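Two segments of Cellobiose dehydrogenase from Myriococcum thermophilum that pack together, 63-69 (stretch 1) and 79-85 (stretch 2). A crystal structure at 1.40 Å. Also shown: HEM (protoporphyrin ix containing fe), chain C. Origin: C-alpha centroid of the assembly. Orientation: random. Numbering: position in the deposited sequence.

Stretch 1 63-69: SGWCGIS
Stretch 2 (79-85) LITAWPH

In an antiparallel β-pair the backbone hydrogen bonds record the register, and the side chains can be read against what lies on each face of the sheet. Strands 65-69 and 79-85 of this cellobiose dehydrogenase illustrate the principle. Their N-to-C directions differ by 164°, and their axes approach to 4.7 Å. Two hydrogen-bonded pairs set the register: Cys-66 N to Ala-82 O is 3.0 Å and Ala-82 N to Cys-66 O 2.9 Å; Ile-68 N to Ile-80 O is 2.9 Å and Ile-80 N to Ile-68 O 2.8 Å. Between them lies the non-hydrogen-bonded pair Gly-67 and Thr-81, with CA atoms 4.4 Å apart; Ser-69 and Leu-79 form the next such pair. The two strands are extended, with phi from -163° at Trp-83 to -100° at Ser-69 and Pro-84, and psi from 120° at Ile-80 to 166° at Trp-65; before the strand, Gly-64 stands at 135/168, where a CB would jam against the carbonyl O of the preceding residue.

The face carrying Thr-81, Ser-69 and Leu-79 meets the heme. A CB on Gly-67 would clash with HEM CBC, at 2.4 Å; without one, Gly-67 CA rests 3.5 Å from HEM CBC and 3.1 Å from Ile-80 O, a CA-H...O contact. Thr-81 (m, chi1 -54°) places OG1 3.5 Å from HEM CMC, while its CG2 lies 3.7 Å from Trp-65 CE3. The Trp-65 ring (p, chi2 -89°) meets both that methyl and HEM CMC obliquely, its CH2 3.7 Å from HEM CMC. Leu-79 (m, t) brings its end nearer the partner strand, with CD2 3.6 Å from CB of Ser-69 (t).

Cys-66, Ile-68, Ile-80 and Ala-82 occupy the other face. Cys-66 (p) holds SG 4.3 Å from Ala-82 CB and is covalently bonded elsewhere in the structure. Ile-68 (m, m) leads its end away from the partner strand, whereas Ile-80 adopts m, t. Near the start of stretch 1, Trp-65 CB packs 3.7 Å from Trp-83 CB; Trp-83 (p, chi2 96°) then carries its indole away.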

# COMPACT_ATOMS: atom_id res chain seq x y z
N SER A 63 14.43 8.80 -8.24
CA SER A 63 13.36 9.63 -7.70
C SER A 63 11.99 9.01 -7.93
O SER A 63 11.80 8.19 -8.84
CB SER A 63 13.39 11.03 -8.33
OG SER A 63 14.56 11.75 -7.96
N GLY A 64 11.03 9.38 -7.09
CA GLY A 64 9.66 9.00 -7.33
C GLY A 64 8.98 8.50 -6.08
O GLY A 64 9.62 8.23 -5.07
N TRP A 65 7.66 8.37 -6.16
CA TRP A 65 6.85 7.83 -5.07
C TRP A 65 5.73 6.99 -5.65
O TRP A 65 5.44 7.05 -6.84
CB TRP A 65 6.29 8.93 -4.17
CG TRP A 65 5.40 9.96 -4.84
CD1 TRP A 65 5.80 11.12 -5.43
CD2 TRP A 65 3.95 9.96 -4.91
NE1 TRP A 65 4.72 11.82 -5.91
CE2 TRP A 65 3.57 11.14 -5.59
CE3 TRP A 65 2.95 9.06 -4.49
CZ2 TRP A 65 2.24 11.45 -5.88
CZ3 TRP A 65 1.61 9.39 -4.76
CH2 TRP A 65 1.27 10.57 -5.46
N CYS A 66 5.09 6.19 -4.80
CA CYS A 66 3.95 5.39 -5.24
C CYS A 66 2.85 5.40 -4.19
O CYS A 66 3.06 5.83 -3.05
CB CYS A 66 4.39 3.97 -5.57
SG CYS A 66 4.94 3.07 -4.11
N GLY A 67 1.66 4.98 -4.59
CA GLY A 67 0.52 5.10 -3.70
C GLY A 67 -0.52 4.05 -3.98
O GLY A 67 -0.67 3.61 -5.12
N ILE A 68 -1.25 3.68 -2.93
CA ILE A 68 -2.41 2.80 -3.04
C ILE A 68 -3.62 3.48 -2.43
O ILE A 68 -3.53 4.11 -1.36
CB ILE A 68 -2.15 1.48 -2.25
CG1 ILE A 68 -1.15 0.59 -2.99
CG2 ILE A 68 -3.47 0.73 -1.98
CD1 ILE A 68 -1.78 -0.16 -4.15
N SER A 69 -4.76 3.39 -3.12
CA SER A 69 -6.04 3.76 -2.55
C SER A 69 -6.72 2.49 -2.12
O SER A 69 -6.95 1.59 -2.94
CB SER A 69 -6.92 4.50 -3.58
OG SER A 69 -8.26 4.51 -3.08
N LEU A 79 -5.70 6.40 1.88
CA LEU A 79 -4.61 6.36 0.91
C LEU A 79 -3.29 6.06 1.61
O LEU A 79 -3.03 6.59 2.68
CB LEU A 79 -4.47 7.72 0.21
CG LEU A 79 -5.72 8.30 -0.47
CD1 LEU A 79 -5.40 9.65 -1.12
CD2 LEU A 79 -6.28 7.33 -1.49
N ILE A 80 -2.47 5.21 1.00
CA ILE A 80 -1.12 4.95 1.50
C ILE A 80 -0.15 5.50 0.48
O ILE A 80 -0.15 5.09 -0.68
CB ILE A 80 -0.85 3.44 1.67
CG1 ILE A 80 -1.85 2.82 2.64
CG2 ILE A 80 0.58 3.21 2.15
CD1 ILE A 80 -1.86 1.29 2.56
N THR A 81 0.68 6.44 0.93
CA THR A 81 1.74 7.00 0.09
C THR A 81 3.08 6.47 0.59
O THR A 81 3.28 6.35 1.78
CB THR A 81 1.74 8.55 0.17
OG1 THR A 81 0.43 9.04 -0.15
CG2 THR A 81 2.71 9.12 -0.83
N ALA A 82 3.99 6.12 -0.31
CA ALA A 82 5.29 5.56 0.09
C ALA A 82 6.41 6.08 -0.81
O ALA A 82 6.23 6.27 -2.03
CB ALA A 82 5.27 4.06 0.04
N TRP A 83 7.58 6.31 -0.22
CA TRP A 83 8.71 6.85 -0.97
C TRP A 83 9.99 6.61 -0.18
O TRP A 83 9.95 6.50 1.04
CB TRP A 83 8.52 8.36 -1.24
CG TRP A 83 8.62 9.18 0.00
CD1 TRP A 83 9.73 9.84 0.48
CD2 TRP A 83 7.58 9.41 0.96
NE1 TRP A 83 9.43 10.46 1.67
CE2 TRP A 83 8.11 10.21 1.98
CE3 TRP A 83 6.23 9.01 1.04
CZ2 TRP A 83 7.35 10.63 3.07
CZ3 TRP A 83 5.48 9.43 2.12
CH2 TRP A 83 6.04 10.23 3.12
N PRO A 84 11.13 6.51 -0.88
CA PRO A 84 12.41 6.31 -0.20
C PRO A 84 13.19 7.62 -0.08
O PRO A 84 13.05 8.53 -0.91
CB PRO A 84 13.14 5.35 -1.13
CG PRO A 84 12.66 5.78 -2.51
CD PRO A 84 11.26 6.36 -2.34
N HIS A 85 13.98 7.72 0.97
CA HIS A 85 14.94 8.80 1.09
C HIS A 85 16.13 8.19 1.77
O HIS A 85 16.00 7.62 2.85
CB HIS A 85 14.39 9.96 1.91
CG HIS A 85 15.30 11.14 1.94
ND1 HIS A 85 16.15 11.40 3.00
CD2 HIS A 85 15.53 12.11 1.03
CE1 HIS A 85 16.85 12.49 2.74
NE2 HIS A 85 16.49 12.94 1.55
CHA HEM C . -6.40 10.10 -10.20
CHB HEM C . -4.65 14.56 -8.79
CHC HEM C . -2.10 12.52 -5.21
CHD HEM C . -4.53 8.24 -6.10
C1A HEM C . -6.15 11.52 -10.10
C2A HEM C . -6.75 12.49 -11.06
C3A HEM C . -6.24 13.81 -10.65
C4A HEM C . -5.37 13.52 -9.49
CMA HEM C . -6.55 15.15 -11.29
CAA HEM C . -7.68 12.15 -12.19
CBA HEM C . -6.83 11.82 -13.40
CGA HEM C . -7.72 11.39 -14.55
O1A HEM C . -8.94 11.19 -14.34
O2A HEM C . -7.21 11.26 -15.67
C1B HEM C . -3.73 14.39 -7.70
C2B HEM C . -2.93 15.51 -7.20
C3B HEM C . -2.15 14.88 -6.15
C4B HEM C . -2.62 13.49 -6.16
CMB HEM C . -2.91 16.91 -7.71
CAB HEM C . -1.12 15.45 -5.25
CBB HEM C . -1.01 16.74 -5.00
C1C HEM C . -2.63 11.18 -5.07
C2C HEM C . -2.22 10.29 -3.95
C3C HEM C . -2.92 9.04 -4.23
C4C HEM C . -3.69 9.24 -5.47
CMC HEM C . -1.32 10.63 -2.79
CAC HEM C . -2.92 7.80 -3.43
CBC HEM C . -1.94 7.41 -2.62
C1D HEM C . -5.22 8.40 -7.37
C2D HEM C . -5.86 7.23 -7.98
C3D HEM C . -6.42 7.77 -9.21
C4D HEM C . -6.04 9.19 -9.14
CMD HEM C . -5.93 5.83 -7.44
CAD HEM C . -7.20 7.05 -10.25
CBD HEM C . -8.67 6.89 -9.81
CGD HEM C . -9.44 8.20 -9.82
O1D HEM C . -10.00 8.55 -8.75
O2D HEM C . -9.53 8.87 -10.87
NA HEM C . -5.21 12.11 -9.18
NB HEM C . -3.54 13.20 -7.12
NC HEM C . -3.46 10.53 -6.08
ND HEM C . -5.30 9.57 -8.07
FE HEM C . -4.50 11.41 -7.49